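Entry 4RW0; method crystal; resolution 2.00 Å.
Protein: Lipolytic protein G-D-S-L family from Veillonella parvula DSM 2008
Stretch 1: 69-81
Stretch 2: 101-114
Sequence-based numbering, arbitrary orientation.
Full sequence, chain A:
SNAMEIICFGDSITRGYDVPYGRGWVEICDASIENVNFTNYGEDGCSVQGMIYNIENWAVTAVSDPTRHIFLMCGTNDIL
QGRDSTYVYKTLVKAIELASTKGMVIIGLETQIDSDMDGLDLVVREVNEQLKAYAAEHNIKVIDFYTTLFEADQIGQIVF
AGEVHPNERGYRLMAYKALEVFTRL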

# COMPACT_ATOMS: atom_id res chain seq x y z
N HIS A 69 8.67 7.66 8.40
CA HIS A 69 7.35 7.20 8.06
C HIS A 69 7.39 5.76 7.58
O HIS A 69 8.39 5.27 7.03
CB HIS A 69 6.71 8.16 6.97
CG HIS A 69 6.34 9.51 7.54
ND1 HIS A 69 7.28 10.48 7.83
CD2 HIS A 69 5.14 10.06 7.84
CE1 HIS A 69 6.68 11.56 8.30
NE2 HIS A 69 5.38 11.32 8.34
N ILE A 70 6.32 5.07 7.84
CA ILE A 70 6.15 3.67 7.51
C ILE A 70 4.88 3.54 6.69
O ILE A 70 3.77 3.77 7.18
CB ILE A 70 6.09 2.78 8.74
CG1 ILE A 70 7.32 2.98 9.56
CG2 ILE A 70 5.89 1.31 8.39
CD1 ILE A 70 7.23 2.47 10.94
N PHE A 71 5.04 3.15 5.43
CA PHE A 71 3.89 2.90 4.58
C PHE A 71 3.46 1.42 4.65
O PHE A 71 4.31 0.58 4.62
CB PHE A 71 4.28 3.26 3.12
CG PHE A 71 3.24 2.78 2.10
CD1 PHE A 71 2.14 3.58 1.79
CD2 PHE A 71 3.27 1.50 1.58
CE1 PHE A 71 1.19 3.16 0.92
CE2 PHE A 71 2.28 1.07 0.69
CZ PHE A 71 1.22 1.91 0.39
N LEU A 72 2.18 1.12 4.76
CA LEU A 72 1.67 -0.23 4.81
C LEU A 72 0.48 -0.35 3.83
O LEU A 72 -0.43 0.49 3.79
CB LEU A 72 1.02 -0.54 6.17
CG LEU A 72 1.84 -0.22 7.36
CD1 LEU A 72 1.03 -0.48 8.61
CD2 LEU A 72 3.05 -1.13 7.27
N MSE A 73 0.43 -1.45 3.16
CA MSE A 73 -0.74 -1.78 2.33
C MSE A 73 -0.77 -3.25 2.04
O MSE A 73 0.24 -3.82 1.52
CB MSE A 73 -0.66 -0.95 1.00
CG MSE A 73 -1.80 -1.37 0.14
SE MSE A 73 -1.86 -0.25 -1.55
CE MSE A 73 -0.16 -0.75 -2.47
N CYS A 74 -1.89 -3.95 2.30
CA CYS A 74 -1.94 -5.38 2.06
C CYS A 74 -3.38 -5.90 2.09
O CYS A 74 -4.30 -5.18 2.43
CB CYS A 74 -1.09 -6.10 3.12
SG CYS A 74 -0.31 -7.63 2.55
N GLY A 75 -3.58 -7.15 1.74
CA GLY A 75 -4.88 -7.80 1.92
C GLY A 75 -5.45 -8.43 0.70
O GLY A 75 -6.25 -9.36 0.80
N THR A 76 -5.01 -7.98 -0.48
CA THR A 76 -5.43 -8.65 -1.71
C THR A 76 -5.31 -10.14 -1.70
O THR A 76 -6.25 -10.86 -2.13
CB THR A 76 -4.65 -8.08 -2.93
OG1 THR A 76 -5.01 -6.71 -3.06
CG2 THR A 76 -4.89 -8.87 -4.24
N ASN A 77 -4.16 -10.67 -1.29
CA ASN A 77 -4.02 -12.14 -1.29
C ASN A 77 -5.00 -12.85 -0.35
O ASN A 77 -5.48 -13.94 -0.66
CB ASN A 77 -2.58 -12.54 -1.03
CG ASN A 77 -1.68 -12.18 -2.25
OD1 ASN A 77 -2.04 -12.49 -3.42
ND2 ASN A 77 -0.56 -11.47 -1.99
N ASP A 78 -5.30 -12.20 0.75
CA ASP A 78 -6.26 -12.74 1.72
C ASP A 78 -7.65 -12.76 1.11
O ASP A 78 -8.33 -13.77 1.19
CB ASP A 78 -6.28 -11.92 2.97
CG ASP A 78 -4.92 -11.95 3.72
OD1 ASP A 78 -3.99 -11.15 3.41
OD2 ASP A 78 -4.79 -12.81 4.60
N ILE A 79 -8.03 -11.67 0.44
CA ILE A 79 -9.33 -11.58 -0.20
C ILE A 79 -9.44 -12.59 -1.31
O ILE A 79 -10.47 -13.31 -1.44
CB ILE A 79 -9.61 -10.17 -0.61
CG1 ILE A 79 -9.71 -9.32 0.63
CG2 ILE A 79 -10.89 -10.07 -1.45
CD1 ILE A 79 -9.73 -7.82 0.29
N LEU A 80 -8.38 -12.75 -2.11
CA LEU A 80 -8.42 -13.76 -3.15
C LEU A 80 -8.55 -15.18 -2.59
O LEU A 80 -9.07 -16.05 -3.23
CB LEU A 80 -7.20 -13.73 -4.02
CG LEU A 80 -7.12 -12.51 -4.94
CD1 LEU A 80 -5.71 -12.47 -5.53
CD2 LEU A 80 -8.16 -12.56 -6.04
N GLN A 81 -8.05 -15.42 -1.40
CA GLN A 81 -8.15 -16.72 -0.79
C GLN A 81 -9.42 -16.90 0.02
O GLN A 81 -9.59 -17.91 0.63
CB GLN A 81 -6.93 -16.97 0.08
CG GLN A 81 -5.75 -17.34 -0.81
CD GLN A 81 -4.43 -17.30 -0.09
OE1 GLN A 81 -4.36 -16.97 1.10
NE2 GLN A 81 -3.36 -17.65 -0.80
N THR A 101 4.66 2.19 16.62
CA THR A 101 5.66 2.29 17.68
C THR A 101 7.03 2.65 17.16
O THR A 101 7.90 2.99 17.98
CB THR A 101 5.76 0.98 18.45
OG1 THR A 101 6.23 -0.05 17.57
CG2 THR A 101 4.40 0.56 19.03
N LYS A 102 7.25 2.58 15.82
CA LYS A 102 8.59 2.90 15.27
C LYS A 102 8.61 4.03 14.26
O LYS A 102 9.66 4.44 13.79
CB LYS A 102 9.17 1.64 14.56
CG LYS A 102 9.30 0.44 15.50
CD LYS A 102 10.49 0.66 16.39
CE LYS A 102 10.54 -0.47 17.41
NZ LYS A 102 11.70 -0.18 18.27
N GLY A 103 7.43 4.54 13.94
CA GLY A 103 7.34 5.66 13.03
C GLY A 103 5.89 6.10 12.83
O GLY A 103 4.96 5.56 13.40
N MSE A 104 5.72 7.10 12.00
CA MSE A 104 4.38 7.63 11.63
C MSE A 104 3.91 6.87 10.41
O MSE A 104 4.60 6.84 9.37
CB MSE A 104 4.59 9.12 11.32
CG MSE A 104 4.93 9.95 12.60
SE MSE A 104 5.34 11.78 12.10
CE MSE A 104 7.24 11.57 11.66
N VAL A 105 2.74 6.28 10.50
CA VAL A 105 2.24 5.35 9.55
C VAL A 105 1.48 6.10 8.44
O VAL A 105 0.84 7.11 8.68
CB VAL A 105 1.29 4.37 10.21
CG1 VAL A 105 0.55 3.53 9.23
CG2 VAL A 105 2.06 3.43 11.15
N ILE A 106 1.62 5.58 7.25
CA ILE A 106 0.80 5.98 6.07
C ILE A 106 0.16 4.75 5.53
O ILE A 106 0.83 3.74 5.29
CB ILE A 106 1.67 6.65 5.00
CG1 ILE A 106 2.38 7.85 5.58
CG2 ILE A 106 0.80 7.02 3.81
CD1 ILE A 106 3.55 8.33 4.77
N ILE A 107 -1.15 4.81 5.34
CA ILE A 107 -1.91 3.70 4.89
C ILE A 107 -2.25 3.79 3.39
O ILE A 107 -2.69 4.85 2.94
CB ILE A 107 -3.27 3.63 5.67
CG1 ILE A 107 -3.02 3.42 7.15
CG2 ILE A 107 -4.12 2.48 5.20
CD1 ILE A 107 -4.27 3.57 7.99
N GLY A 108 -2.05 2.71 2.64
CA GLY A 108 -2.46 2.66 1.24
C GLY A 108 -3.70 1.85 1.12
O GLY A 108 -3.85 0.83 1.79
N LEU A 109 -4.66 2.31 0.32
CA LEU A 109 -5.88 1.55 0.07
C LEU A 109 -5.64 0.75 -1.18
O LEU A 109 -5.47 1.32 -2.24
CB LEU A 109 -7.08 2.47 -0.12
CG LEU A 109 -7.25 3.51 0.98
CD1 LEU A 109 -8.43 4.45 0.71
CD2 LEU A 109 -7.42 2.84 2.33
N GLU A 110 -5.70 -0.57 -1.07
CA GLU A 110 -5.35 -1.41 -2.15
C GLU A 110 -6.41 -1.31 -3.29
O GLU A 110 -7.56 -0.98 -3.07
CB GLU A 110 -5.14 -2.85 -1.69
CG GLU A 110 -4.07 -3.55 -2.57
CD GLU A 110 -3.29 -4.70 -1.87
OE1 GLU A 110 -3.79 -5.24 -0.85
OE2 GLU A 110 -2.18 -5.05 -2.37
N THR A 111 -5.95 -1.62 -4.47
CA THR A 111 -6.66 -1.47 -5.71
C THR A 111 -7.63 -2.60 -5.97
O THR A 111 -7.67 -3.61 -5.29
CB THR A 111 -5.62 -1.35 -6.84
OG1 THR A 111 -4.61 -2.35 -6.69
CG2 THR A 111 -4.93 -0.01 -6.77
N GLN A 112 -8.46 -2.41 -6.98
CA GLN A 112 -9.57 -3.32 -7.21
C GLN A 112 -9.21 -4.71 -7.66
O GLN A 112 -8.18 -4.94 -8.28
CB GLN A 112 -10.54 -2.68 -8.23
CG GLN A 112 -10.05 -2.79 -9.67
CD GLN A 112 -10.59 -1.63 -10.53
OE1 GLN A 112 -10.38 -0.46 -10.23
NE2 GLN A 112 -11.24 -1.97 -11.63
N ILE A 113 -10.09 -5.64 -7.37
CA ILE A 113 -10.00 -7.00 -7.90
C ILE A 113 -10.85 -6.99 -9.19
O ILE A 113 -12.09 -7.15 -9.17
CB ILE A 113 -10.45 -8.04 -6.83
CG1 ILE A 113 -9.46 -7.97 -5.64
CG2 ILE A 113 -10.42 -9.45 -7.46
CD1 ILE A 113 -9.61 -9.04 -4.64
N ASP A 114 -10.14 -6.79 -10.31
CA ASP A 114 -10.74 -6.49 -11.62
C ASP A 114 -11.40 -7.70 -12.25
O ASP A 114 -12.17 -7.58 -13.16
CB ASP A 114 -9.69 -5.93 -12.60
CG ASP A 114 -10.33 -5.12 -13.76
OD1 ASP A 114 -11.26 -4.33 -13.46
OD2 ASP A 114 -9.90 -5.26 -14.96
O HOH W 1 -4.10 -1.87 2.93
O HOH W 2 -5.65 -5.47 -5.25

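Glu110, His69 and Ile70 are the residues most covered by the opposite stretch, and each illustrates a different rule of this contact. His69 and Ile70 belong to one of two parallel strands; Glu110 follows the other. Ile70 supplies both of its backbone polar atoms to the ladder: its N donates to Met104 O at 2.9 Å, and its O accepts from Ile106 N at 2.8 Å. Leu72 repeats the pattern two residues on, with N to Ile106 O and O from Gly108 N, both 3.0 Å. The extended backbone turns successive side chains to alternate faces of the sheet, and it is every second residue of this strand, Ile70 and Leu72, that bonds to the partner.

On the face of His69 and Phe71, the imidazole packs against selenomethionine Met104. Met104 CB sits over the ring, 4.0 Å from its centroid, and Met104 CE comes within 3.4 Å of His69 CE1. On the other face, the m,t rotamer of Ile70 carries CD1 to 3.7 Å from Gly103 N. A CB on Gly103 would crowd that methyl. Gly108 makes a similar allowance: Phe71 CE1 lies 3.7 Å from Gly108 CA, and a CB there would clash with Phe71 CZ and press on the selenium of Met73.

Beyond the ladder, one water continues the link, accepting from Cys74 N at 3.1 Å and donating to Gly108 O at 2.9 Å. Glu110 then points toward the other stretch and meets the start of a helix. Its OE1 accepts from Thr76 N at 3.0 Å, occupying a first-turn amide that has no preceding helical carbonyl to serve it. Gly75, at the N-cap position, has phi near 127°, where a side chain would jam against the preceding carbonyl. A second water joins Thr76 OG1, 2.6 Å away, to Thr111 O, 2.7 Å away. Farther along the helix the contact turns apolar, as Ile79 CG2 meets Ile113 CD1 at 3.6 Å.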